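Gluconate kinase (Lactobacillus acidophilus, PDB 3LL3) probably transfers a phosphate group from ATP to a sugar, as in other FGGY-family carbohydrate kinases, and binds both ATP and D-xylulose in this crystal. Local coordinates at residues Q119-T124 with P272-S277; G263-I268 with S385-N390; S279-P284 with H289-G294; R344-D349 with L380-S385. All blocks are in the same frame, centred on the assembly; numbering follows the deposited sequence. Where two conformers were deposited one is given.

In the fold
Following the chain from the N terminus, helix 116-124 comes first. Interaction 1 closes a long loop by joining it to the connection between strands 263-269 and 281-284, so that parts of the N-terminal and C-terminal FGGY domains meet. Interaction 2 opens inside that loop, on strand 263-269, and closes beyond it at the end of helix 365-388, so the two cross. Interaction 3, the hairpin of strands 281-284 and 289-296, is nested within interaction 2. So is interaction 4, which lays the loop 344-349 on the same helix and shares S385 with interaction 2. Interactions 3 and 4 both reach the bound D-xylulose, and the backbone of strand 263-269 is hydrogen-bonded to strand 289-296.

Interaction 1: Q119-T124 with P272-S277; sequences QIYRKT and PKIDPS
Y121 reaches from helix 116-124 to the backbone of the loop 272-277 and ends at D275, passing I274 on the way. Its CG is anti to the backbone N (chi1 -179°), which sends the ring away from the helix axis. The phenol OH accepts the amide of D275, with N to OH 2.8 Å and an almost straight N-H...O angle of 172°, and the amide nitrogen lies in the plane of the ring, at its edge. The hydroxyl then gives its own hydrogen to the carbonyl O of Y280, so the same oxygen links two points of one loop to the helix.

I274 runs past the ring in the opposite direction, and its CB stands 3.7 Å from Y121 CE2 at an oblique angle. CG1 of I274 lies between the backbone N and the carbonyl carbon (chi1 53°), and from there CD1 comes up to R122 CA at 3.8 Å. D275 crosses the end of the tyrosine: its CB is 3.5 Å from Y121 OH, while its carboxylate is turned nearly perpendicular to the ring. The carboxylate looks back into its own loop, where D275 OD2 accepts S277 OG at 2.8 Å on the syn side, tilted out of the carboxylate plane, and is also hydrogen-bonded to S279 OG.

A phenylalanine at Y121 would probably keep much of the contact with I274 but leave the D275 amide and the Y280 carbonyl without their shared partner. Between a helix of the N-terminal domain and a loop of the C-terminal one, the chemistry is thus one hydroxyl used as both acceptor and donor, flanked by aliphatic packing.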
# COMPACT_ATOMS: atom_id res chain seq x y z
N GLN A 119 -23.90 13.23 21.19
CA GLN A 119 -25.23 13.43 21.74
C GLN A 119 -26.24 13.61 20.61
O GLN A 119 -27.34 13.07 20.67
CB GLN A 119 -25.27 14.66 22.66
CG GLN A 119 -26.65 14.85 23.31
CD GLN A 119 -26.80 16.16 24.10
OE1 GLN A 119 -26.28 17.21 23.71
NE2 GLN A 119 -27.53 16.10 25.21
N ILE A 120 -25.86 14.37 19.60
CA ILE A 120 -26.71 14.52 18.42
C ILE A 120 -27.00 13.14 17.79
O ILE A 120 -28.14 12.83 17.43
CB ILE A 120 -26.08 15.50 17.41
CG1 ILE A 120 -26.23 16.94 17.90
CG2 ILE A 120 -26.72 15.37 16.02
CD1 ILE A 120 -25.37 17.93 17.17
N TYR A 121 -25.96 12.32 17.69
CA TYR A 121 -26.12 10.95 17.19
C TYR A 121 -27.10 10.12 18.04
O TYR A 121 -27.99 9.47 17.51
CB TYR A 121 -24.78 10.23 17.08
CG TYR A 121 -24.96 8.84 16.54
CD1 TYR A 121 -25.27 8.64 15.20
CD2 TYR A 121 -24.86 7.73 17.37
CE1 TYR A 121 -25.48 7.35 14.69
CE2 TYR A 121 -25.05 6.45 16.88
CZ TYR A 121 -25.36 6.27 15.54
OH TYR A 121 -25.55 5.00 15.06
N ARG A 122 -26.87 10.11 19.35
CA ARG A 122 -27.77 9.41 20.25
C ARG A 122 -29.21 9.92 20.11
O ARG A 122 -30.13 9.12 20.19
CB ARG A 122 -27.30 9.52 21.70
CG ARG A 122 -26.55 8.32 22.25
CD ARG A 122 -26.07 8.57 23.68
NE ARG A 122 -24.67 8.97 23.69
CZ ARG A 122 -24.23 10.17 24.05
NH1 ARG A 122 -22.93 10.43 24.01
NH2 ARG A 122 -25.07 11.10 24.47
N LYS A 123 -29.41 11.21 19.87
CA LYS A 123 -30.76 11.78 19.75
C LYS A 123 -31.43 11.55 18.40
O LYS A 123 -32.65 11.37 18.34
CB LYS A 123 -30.74 13.30 19.98
CG LYS A 123 -30.76 13.73 21.44
CD LYS A 123 -30.42 15.21 21.55
CE LYS A 123 -30.40 15.67 22.99
NZ LYS A 123 -31.76 15.61 23.58
N THR A 124 -30.65 11.59 17.33
CA THR A 124 -31.25 11.73 16.00
C THR A 124 -30.81 10.69 14.97
O THR A 124 -31.34 10.65 13.88
CB THR A 124 -30.98 13.13 15.39
OG1 THR A 124 -29.59 13.22 15.01
CG2 THR A 124 -31.32 14.26 16.39
N PRO A 272 -35.88 2.20 16.54
CA PRO A 272 -34.62 2.94 16.47
C PRO A 272 -33.52 2.01 16.92
O PRO A 272 -33.72 1.20 17.83
CB PRO A 272 -34.79 4.07 17.49
CG PRO A 272 -36.25 4.16 17.76
CD PRO A 272 -36.84 2.80 17.47
N LYS A 273 -32.38 2.09 16.28
CA LYS A 273 -31.27 1.31 16.74
C LYS A 273 -30.07 2.11 16.34
O LYS A 273 -29.92 2.49 15.18
CB LYS A 273 -31.25 -0.08 16.11
CG LYS A 273 -29.99 -0.87 16.48
CD LYS A 273 -29.81 -2.14 15.63
CE LYS A 273 -28.46 -2.79 15.95
NZ LYS A 273 -28.16 -3.97 15.08
N ILE A 274 -29.24 2.42 17.32
CA ILE A 274 -28.08 3.21 17.03
C ILE A 274 -26.88 2.42 17.42
O ILE A 274 -26.95 1.49 18.22
CB ILE A 274 -28.11 4.56 17.78
CG1 ILE A 274 -28.34 4.33 19.27
CG2 ILE A 274 -29.18 5.45 17.19
CD1 ILE A 274 -28.12 5.58 20.10
N ASP A 275 -25.76 2.78 16.82
CA ASP A 275 -24.53 2.08 17.03
C ASP A 275 -23.70 2.77 18.11
O ASP A 275 -23.47 3.98 18.04
CB ASP A 275 -23.74 2.06 15.73
CG ASP A 275 -22.46 1.31 15.86
OD1 ASP A 275 -22.49 0.19 16.39
OD2 ASP A 275 -21.43 1.85 15.45
N PRO A 276 -23.26 2.00 19.12
CA PRO A 276 -22.37 2.54 20.16
C PRO A 276 -21.18 3.31 19.59
O PRO A 276 -20.71 4.26 20.21
CB PRO A 276 -21.90 1.27 20.88
CG PRO A 276 -23.04 0.32 20.73
CD PRO A 276 -23.63 0.60 19.37
N SER A 277 -20.71 2.93 18.41
CA SER A 277 -19.60 3.68 17.80
C SER A 277 -20.06 4.64 16.71
O SER A 277 -19.24 5.20 15.98
CB SER A 277 -18.50 2.74 17.29
OG SER A 277 -19.03 1.50 16.84

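Interaction 2: G263-I268 with S385-N390; sequences GAIRTI and SNLIKN
L387, on the last turn of helix 365-388, sets its CD2 methyl against I265 of strand 263-269. That one methyl is 3.7 Å from I265 CG1 and 3.8 Å from I265 CG2, so it meets both branches of the isoleucine. It is also 3.8 Å from I265 O, which places it against the backbone as well as the side chain. The two side chains run past each other in opposite directions. Two residues along the strand, T267 CG2 makes a looser approach to L387 CG at 4.4 Å.

Both side chains have further neighbours. With CG1 of I265 anti to the backbone N (chi1 -175°), CG2 is left to face the helix one turn back, where it packs on A383 CB at 3.8 Å. The other methyl of L387, CD1, presses on Y280 CB. Neither torsion of L387 is close to a staggered value (chi1 -100°, chi2 27°), consistent with a side chain fitted between the strand and Y280. The hydroxyl of T267 is taken up by the carbonyl of H254, which leaves its methyl for the helix.

The helix finishes here: K389 N still bonds to S385 O at 2.9 Å, but K389 itself has positive phi. On the other side of the strand R266 points away from the helix, and its guanidinium, with A264 CB over one face, belongs to the D-xylulose pocket. Strand 263-269 is flanked in its sheet by strands 254-259 and 289-296; helix 365-388 packs on the I265 and T267 surface, and helix 239-245 touches R266 and I268 on the other.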
# COMPACT_ATOMS: atom_id res chain seq x y z
N GLY A 263 -21.00 4.16 -3.04
CA GLY A 263 -21.90 3.10 -2.65
C GLY A 263 -22.71 3.36 -1.39
O GLY A 263 -22.53 4.38 -0.73
N ALA A 264 -23.60 2.43 -1.07
CA ALA A 264 -24.35 2.47 0.17
C ALA A 264 -24.85 1.08 0.54
O ALA A 264 -25.25 0.31 -0.34
CB ALA A 264 -25.52 3.44 0.06
N ILE A 265 -24.78 0.74 1.82
CA ILE A 265 -25.45 -0.44 2.36
C ILE A 265 -26.55 -0.01 3.35
O ILE A 265 -26.31 0.81 4.24
CB ILE A 265 -24.44 -1.43 3.03
CG1 ILE A 265 -25.16 -2.71 3.48
CG2 ILE A 265 -23.69 -0.79 4.18
CD1 ILE A 265 -25.52 -3.66 2.29
N ARG A 266 -27.76 -0.55 3.18
CA ARG A 266 -28.90 -0.14 4.00
C ARG A 266 -29.86 -1.27 4.32
O ARG A 266 -29.96 -2.26 3.58
CB ARG A 266 -29.72 0.91 3.28
CG ARG A 266 -28.96 2.10 2.80
CD ARG A 266 -29.89 2.95 1.98
NE ARG A 266 -29.22 4.10 1.40
CZ ARG A 266 -28.95 4.24 0.11
NH1 ARG A 266 -29.30 3.29 -0.77
NH2 ARG A 266 -28.34 5.35 -0.32
N THR A 267 -30.60 -1.09 5.39
CA THR A 267 -31.61 -2.04 5.80
C THR A 267 -32.66 -1.33 6.65
O THR A 267 -32.38 -0.28 7.22
CB THR A 267 -30.98 -3.22 6.58
OG1 THR A 267 -31.93 -4.28 6.69
CG2 THR A 267 -30.51 -2.77 7.98
N ILE A 268 -33.86 -1.88 6.72
CA ILE A 268 -34.95 -1.25 7.45
C ILE A 268 -35.34 -2.13 8.63
O ILE A 268 -35.57 -3.33 8.46
CB ILE A 268 -36.15 -1.03 6.51
CG1 ILE A 268 -35.80 0.03 5.47
CG2 ILE A 268 -37.41 -0.66 7.30
CD1 ILE A 268 -36.79 0.17 4.35
N SER A 385 -21.31 -5.19 7.87
CA SER A 385 -21.11 -5.95 9.10
C SER A 385 -21.38 -5.12 10.36
O SER A 385 -21.77 -5.67 11.39
CB SER A 385 -19.68 -6.51 9.15
OG SER A 385 -19.47 -7.48 8.12
N ASN A 386 -21.14 -3.81 10.29
CA ASN A 386 -21.50 -2.93 11.40
C ASN A 386 -23.01 -2.93 11.65
O ASN A 386 -23.45 -2.89 12.79
CB ASN A 386 -21.03 -1.50 11.14
CG ASN A 386 -19.53 -1.36 11.25
OD1 ASN A 386 -18.86 -2.19 11.85
ND2 ASN A 386 -18.99 -0.28 10.68
N LEU A 387 -23.79 -2.98 10.56
CA LEU A 387 -25.25 -2.99 10.61
C LEU A 387 -25.80 -4.27 11.25
O LEU A 387 -26.66 -4.23 12.12
CB LEU A 387 -25.79 -2.91 9.18
CG LEU A 387 -26.32 -1.68 8.46
CD1 LEU A 387 -25.73 -0.36 8.95
CD2 LEU A 387 -26.14 -1.85 6.95
N ILE A 388 -25.29 -5.40 10.77
CA ILE A 388 -25.77 -6.73 11.14
C ILE A 388 -25.31 -7.08 12.54
O ILE A 388 -26.07 -7.60 13.35
CB ILE A 388 -25.17 -7.79 10.20
CG1 ILE A 388 -25.44 -7.44 8.74
CG2 ILE A 388 -25.68 -9.18 10.52
CD1 ILE A 388 -24.80 -8.43 7.77
N LYS A 389 -24.04 -6.82 12.80
CA LYS A 389 -23.41 -7.16 14.07
C LYS A 389 -23.60 -8.65 14.37
O LYS A 389 -23.05 -9.52 13.67
CB LYS A 389 -23.97 -6.28 15.19
CG LYS A 389 -22.88 -5.63 16.04
CD LYS A 389 -21.65 -5.28 15.18
CE LYS A 389 -20.87 -4.10 15.74
NZ LYS A 389 -19.62 -3.84 14.97
N ASN A 390 -24.38 -8.94 15.41
CA ASN A 390 -24.65 -10.33 15.77
C ASN A 390 -26.14 -10.66 15.61
O ASN A 390 -26.64 -11.61 16.20
CB ASN A 390 -24.15 -10.64 17.19
CG ASN A 390 -22.62 -10.68 17.29
OD1 ASN A 390 -21.95 -11.38 16.52
ND2 ASN A 390 -22.07 -9.95 18.25

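Interaction 3: S279-P284 with H289-G294; sequences SYFCYP and HYLLGG. With XUL (D-xylulose), chain E.
The ring of F281 lies over the backbone of G293. The glycine CA makes a CH-pi contact 3.8 Å from the ring centroid, 20° off its normal, and the carbonyl O of G293 covers the same face nearer the rim. Over the centre of the opposite face sits CE2 of Y283, 3.3 Å above the plane, and F281 CD1 is likewise centred over one face of Y283. L291 O meets the F281 ring at its edge, 3.3 Å from CE1. Any CB on G293 would collide with F281 CZ.

This is a beta hairpin at the border of a mixed sheet within its chain, strands 281-284 and 289-296 running antiparallel. F281-G293 and Y283-L291 are the hydrogen-bonded pairs; Y283 N to L291 O is 2.8 Å and nearly straight at 174°. C282-L292 and P284-Y290 are the non-hydrogen-bonded pairs, and their side chains lie on the other surface. There L292 CD2 packs on C282 CB at 3.6 Å, and P284 CB on Y290 CD2 at 3.8 Å.

The D-xylulose lies on the side of F281 and Y283. F281 CE2 is 3.4 Å from its O1, while its O2 lies at the edge of the Y283 ring.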
# COMPACT_ATOMS: atom_id res chain seq x y z
N SER A 279 -21.26 4.19 13.84
CA SER A 279 -20.67 3.88 12.55
C SER A 279 -21.69 3.80 11.42
O SER A 279 -21.30 3.70 10.26
CB SER A 279 -19.84 2.59 12.63
OG SER A 279 -20.69 1.49 12.86
N TYR A 280 -22.99 3.86 11.75
CA TYR A 280 -24.03 3.86 10.73
C TYR A 280 -25.15 4.81 11.13
O TYR A 280 -25.36 5.06 12.32
CB TYR A 280 -24.59 2.44 10.46
CG TYR A 280 -25.21 1.77 11.67
CD1 TYR A 280 -26.48 2.12 12.11
CD2 TYR A 280 -24.52 0.78 12.36
CE1 TYR A 280 -27.05 1.51 13.23
CE2 TYR A 280 -25.07 0.17 13.47
CZ TYR A 280 -26.33 0.53 13.91
OH TYR A 280 -26.88 -0.07 15.01
N PHE A 281 -25.88 5.35 10.15
CA PHE A 281 -26.94 6.27 10.48
C PHE A 281 -28.20 5.49 10.82
O PHE A 281 -28.34 4.32 10.46
CB PHE A 281 -27.20 7.27 9.34
CG PHE A 281 -27.67 6.63 8.02
CD1 PHE A 281 -28.90 5.99 7.93
CD2 PHE A 281 -26.89 6.72 6.88
CE1 PHE A 281 -29.34 5.44 6.73
CE2 PHE A 281 -27.32 6.16 5.66
CZ PHE A 281 -28.55 5.53 5.59
N CYS A 282 -29.12 6.15 11.52
CA CYS A 282 -30.46 5.62 11.72
C CYS A 282 -31.46 6.73 11.40
O CYS A 282 -31.57 7.70 12.16
CB CYS A 282 -30.64 5.07 13.13
SG CYS A 282 -32.34 4.59 13.58
N TYR A 283 -32.15 6.60 10.27
CA TYR A 283 -33.08 7.62 9.76
C TYR A 283 -34.50 7.06 9.78
O TYR A 283 -34.84 6.17 8.97
CB TYR A 283 -32.77 8.03 8.31
CG TYR A 283 -31.38 8.60 8.05
CD1 TYR A 283 -30.68 9.26 9.06
CD2 TYR A 283 -30.80 8.52 6.79
CE1 TYR A 283 -29.43 9.80 8.82
CE2 TYR A 283 -29.54 9.05 6.54
CZ TYR A 283 -28.86 9.69 7.57
OH TYR A 283 -27.62 10.24 7.34
N PRO A 284 -35.34 7.56 10.70
CA PRO A 284 -36.73 7.10 10.77
C PRO A 284 -37.49 7.28 9.45
O PRO A 284 -37.23 8.24 8.71
CB PRO A 284 -37.36 8.00 11.85
CG PRO A 284 -36.22 8.45 12.69
CD PRO A 284 -35.00 8.50 11.78
N HIS A 289 -40.65 1.84 11.19
CA HIS A 289 -39.66 1.59 10.14
C HIS A 289 -38.52 2.61 10.26
O HIS A 289 -38.76 3.82 10.19
CB HIS A 289 -40.30 1.66 8.73
CG HIS A 289 -41.38 0.66 8.50
ND1 HIS A 289 -42.67 0.84 8.96
CD2 HIS A 289 -41.37 -0.54 7.87
CE1 HIS A 289 -43.41 -0.20 8.61
NE2 HIS A 289 -42.64 -1.06 7.95
N TYR A 290 -37.30 2.10 10.42
CA TYR A 290 -36.10 2.91 10.59
C TYR A 290 -35.03 2.47 9.60
O TYR A 290 -34.70 1.29 9.52
CB TYR A 290 -35.60 2.82 12.05
CG TYR A 290 -36.68 3.31 12.99
CD1 TYR A 290 -37.75 2.49 13.32
CD2 TYR A 290 -36.67 4.61 13.47
CE1 TYR A 290 -38.77 2.94 14.15
CE2 TYR A 290 -37.69 5.08 14.30
CZ TYR A 290 -38.73 4.24 14.63
OH TYR A 290 -39.75 4.69 15.45
N LEU A 291 -34.49 3.42 8.85
CA LEU A 291 -33.50 3.12 7.83
C LEU A 291 -32.10 3.19 8.43
O LEU A 291 -31.64 4.26 8.86
CB LEU A 291 -33.63 4.08 6.64
CG LEU A 291 -32.69 3.81 5.45
CD1 LEU A 291 -33.18 2.62 4.63
CD2 LEU A 291 -32.62 5.06 4.58
N LEU A 292 -31.44 2.03 8.49
CA LEU A 292 -30.06 1.97 8.93
C LEU A 292 -29.16 1.90 7.72
O LEU A 292 -29.47 1.22 6.75
CB LEU A 292 -29.82 0.75 9.81
CG LEU A 292 -30.81 0.49 10.95
CD1 LEU A 292 -30.38 -0.76 11.73
CD2 LEU A 292 -30.92 1.70 11.88
N GLY A 293 -28.03 2.58 7.76
CA GLY A 293 -27.11 2.39 6.66
C GLY A 293 -25.77 3.07 6.78
O GLY A 293 -25.51 3.83 7.73
N GLY A 294 -24.93 2.76 5.80
CA GLY A 294 -23.62 3.36 5.65
C GLY A 294 -23.45 3.88 4.23
O GLY A 294 -23.49 3.11 3.26
C1 XUL E . -27.87 8.94 2.37
C2 XUL E . -26.73 9.90 2.74
C3 XUL E . -26.04 10.76 1.64
C4 XUL E . -26.78 10.83 0.28
C5 XUL E . -28.06 11.68 0.32
O1 XUL E . -27.47 7.61 2.60
O2 XUL E . -26.34 9.95 3.88
O3 XUL E . -24.77 10.23 1.37
O4 XUL E . -25.89 11.39 -0.65
O5 XUL E . -28.39 12.15 -0.96

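Interaction 4: R344-D349 with L380-S385; sequences RAPIWD and LYDAAS. With DXP (1-deoxy-D-xylulose-5-phosphate), chain D; XUL (D-xylulose), chain E.
The D-xylulose pocket borrows R344 from a loop, 344-349, that rests on helix 365-388 through A345 and P346, the latter after a cis peptide. P346 CB packs against A383 CB at 4.0 Å, and A345 CB adds a second, looser contact with the same methyl. The proline ring crosses D382 at about a right angle, CG lying 3.3 Å from D382 OD2. That carboxylate stretches out with CG anti to the backbone N (chi1 -173°), and its OD2 is paired with R482 in a salt bridge.

On the far side of the loop R344 turns toward the ligands, its chain bent at chi3 (-67°). NH1 gives a hydrogen bond to O3 of the D-xylulose, 2.7 Å at 158°, with the sugar oxygen near the guanidinium plane. N297 accepts from NE and so helps fix the rotation of the group. The W348 ring lies across the R344-A345 peptide, with A345 N 3.5 Å above its centre, and its NE1 bonds to S279 O.

With an alanine in place of R344, the sugar O3 would probably lose its NH1 donor and N297 OD1 the hydrogen bond from NE. The phosphate of 1-deoxy-D-xylulose-5-phosphate comes within 3.8 Å of R344 NE through O1P, so the guanidinium charge probably favours an anion beside it, while the helix contact itself is mainly aliphatic.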
# COMPACT_ATOMS: atom_id res chain seq x y z
N ARG A 344 -16.59 7.87 4.58
CA ARG A 344 -17.65 7.92 5.56
C ARG A 344 -17.78 6.52 6.18
O ARG A 344 -16.82 6.06 6.79
CB ARG A 344 -18.95 8.50 4.95
CG ARG A 344 -18.83 10.02 4.77
CD ARG A 344 -20.00 10.66 4.01
NE ARG A 344 -20.02 10.23 2.62
CZ ARG A 344 -21.11 10.19 1.87
NH1 ARG A 344 -22.28 10.56 2.37
NH2 ARG A 344 -21.04 9.77 0.61
N ALA A 345 -18.90 5.83 6.04
CA ALA A 345 -18.95 4.47 6.57
C ALA A 345 -17.95 3.63 5.79
O ALA A 345 -17.81 3.83 4.59
CB ALA A 345 -20.34 3.87 6.45
N PRO A 346 -17.26 2.68 6.46
CA PRO A 346 -17.39 2.36 7.89
C PRO A 346 -16.43 3.10 8.85
O PRO A 346 -16.66 3.06 10.06
CB PRO A 346 -17.09 0.87 7.92
CG PRO A 346 -15.98 0.74 6.92
CD PRO A 346 -16.30 1.76 5.82
N ILE A 347 -15.39 3.77 8.34
CA ILE A 347 -14.38 4.34 9.24
C ILE A 347 -14.59 5.81 9.66
O ILE A 347 -13.99 6.26 10.62
CB ILE A 347 -12.96 4.17 8.68
CG1 ILE A 347 -12.82 4.87 7.34
CG2 ILE A 347 -12.61 2.69 8.53
CD1 ILE A 347 -11.36 5.01 6.89
N TRP A 348 -15.41 6.54 8.92
CA TRP A 348 -15.72 7.93 9.24
C TRP A 348 -14.45 8.73 9.54
O TRP A 348 -14.28 9.29 10.62
CB TRP A 348 -16.74 8.02 10.40
CG TRP A 348 -18.09 7.42 10.02
CD1 TRP A 348 -18.56 6.17 10.32
CD2 TRP A 348 -19.11 8.05 9.23
NE1 TRP A 348 -19.81 5.98 9.77
CE2 TRP A 348 -20.17 7.12 9.10
CE3 TRP A 348 -19.23 9.31 8.63
CZ2 TRP A 348 -21.34 7.41 8.38
CZ3 TRP A 348 -20.39 9.60 7.93
CH2 TRP A 348 -21.43 8.65 7.81
N ASP A 349 -13.56 8.78 8.55
CA ASP A 349 -12.32 9.54 8.67
C ASP A 349 -12.11 10.28 7.36
O ASP A 349 -11.75 9.68 6.36
CB ASP A 349 -11.15 8.60 8.95
CG ASP A 349 -9.82 9.33 9.06
OD1 ASP A 349 -9.78 10.54 8.74
OD2 ASP A 349 -8.83 8.70 9.47
N LEU A 380 -17.17 -2.31 1.75
CA LEU A 380 -18.63 -2.39 1.80
C LEU A 380 -19.11 -3.47 2.76
O LEU A 380 -20.13 -3.31 3.43
CB LEU A 380 -19.20 -2.66 0.40
CG LEU A 380 -19.15 -1.48 -0.59
CD1 LEU A 380 -19.18 -1.98 -2.05
CD2 LEU A 380 -20.24 -0.48 -0.33
N TYR A 381 -18.38 -4.58 2.83
CA TYR A 381 -18.76 -5.66 3.73
C TYR A 381 -18.47 -5.26 5.16
O TYR A 381 -19.16 -5.68 6.08
CB TYR A 381 -18.02 -6.94 3.37
CG TYR A 381 -18.30 -8.09 4.30
CD1 TYR A 381 -19.57 -8.66 4.37
CD2 TYR A 381 -17.30 -8.63 5.08
CE1 TYR A 381 -19.82 -9.74 5.22
CE2 TYR A 381 -17.53 -9.70 5.91
CZ TYR A 381 -18.79 -10.26 5.98
OH TYR A 381 -18.99 -11.34 6.82
N ASP A 382 -17.43 -4.45 5.32
CA ASP A 382 -17.05 -3.87 6.61
C ASP A 382 -18.22 -3.00 7.12
O ASP A 382 -18.66 -3.11 8.27
CB ASP A 382 -15.77 -3.05 6.41
CG ASP A 382 -15.17 -2.52 7.71
OD1 ASP A 382 -15.73 -2.76 8.79
OD2 ASP A 382 -14.10 -1.87 7.65
N ALA A 383 -18.74 -2.14 6.24
CA ALA A 383 -19.88 -1.29 6.61
C ALA A 383 -21.12 -2.13 6.87
O ALA A 383 -21.79 -1.95 7.88
CB ALA A 383 -20.15 -0.23 5.54
N ALA A 384 -21.42 -3.06 5.97
CA ALA A 384 -22.56 -3.97 6.17
C ALA A 384 -22.49 -4.71 7.52
O ALA A 384 -23.50 -4.86 8.21
CB ALA A 384 -22.64 -4.97 5.02
N SER A 385 -21.31 -5.19 7.87
CA SER A 385 -21.11 -5.95 9.10
C SER A 385 -21.38 -5.12 10.36
O SER A 385 -21.77 -5.67 11.39
CB SER A 385 -19.68 -6.51 9.15
OG SER A 385 -19.47 -7.48 8.12
C1 DXP D . -10.72 16.98 2.34
C2 DXP D . -10.93 16.09 1.09
C3 DXP D . -12.40 15.80 0.68
C4 DXP D . -13.11 15.18 1.90
C5 DXP D . -14.43 14.37 1.83
O2 DXP D . -10.05 15.38 0.72
O3 DXP D . -12.46 15.15 -0.53
O4 DXP D . -12.14 14.58 2.70
O5 DXP D . -14.48 13.16 2.53
P DXP D . -15.72 12.60 3.49
O2P DXP D . -15.61 13.26 4.94
O1P DXP D . -17.11 12.73 2.71
O3P DXP D . -15.50 11.24 3.83
C1 XUL E . -27.87 8.94 2.37
C2 XUL E . -26.73 9.90 2.74
C3 XUL E . -26.04 10.76 1.64
C4 XUL E . -26.78 10.83 0.28
C5 XUL E . -28.06 11.68 0.32
O1 XUL E . -27.47 7.61 2.60
O2 XUL E . -26.34 9.95 3.88
O3 XUL E . -24.77 10.23 1.37
O4 XUL E . -25.89 11.39 -0.65
O5 XUL E . -28.39 12.15 -0.96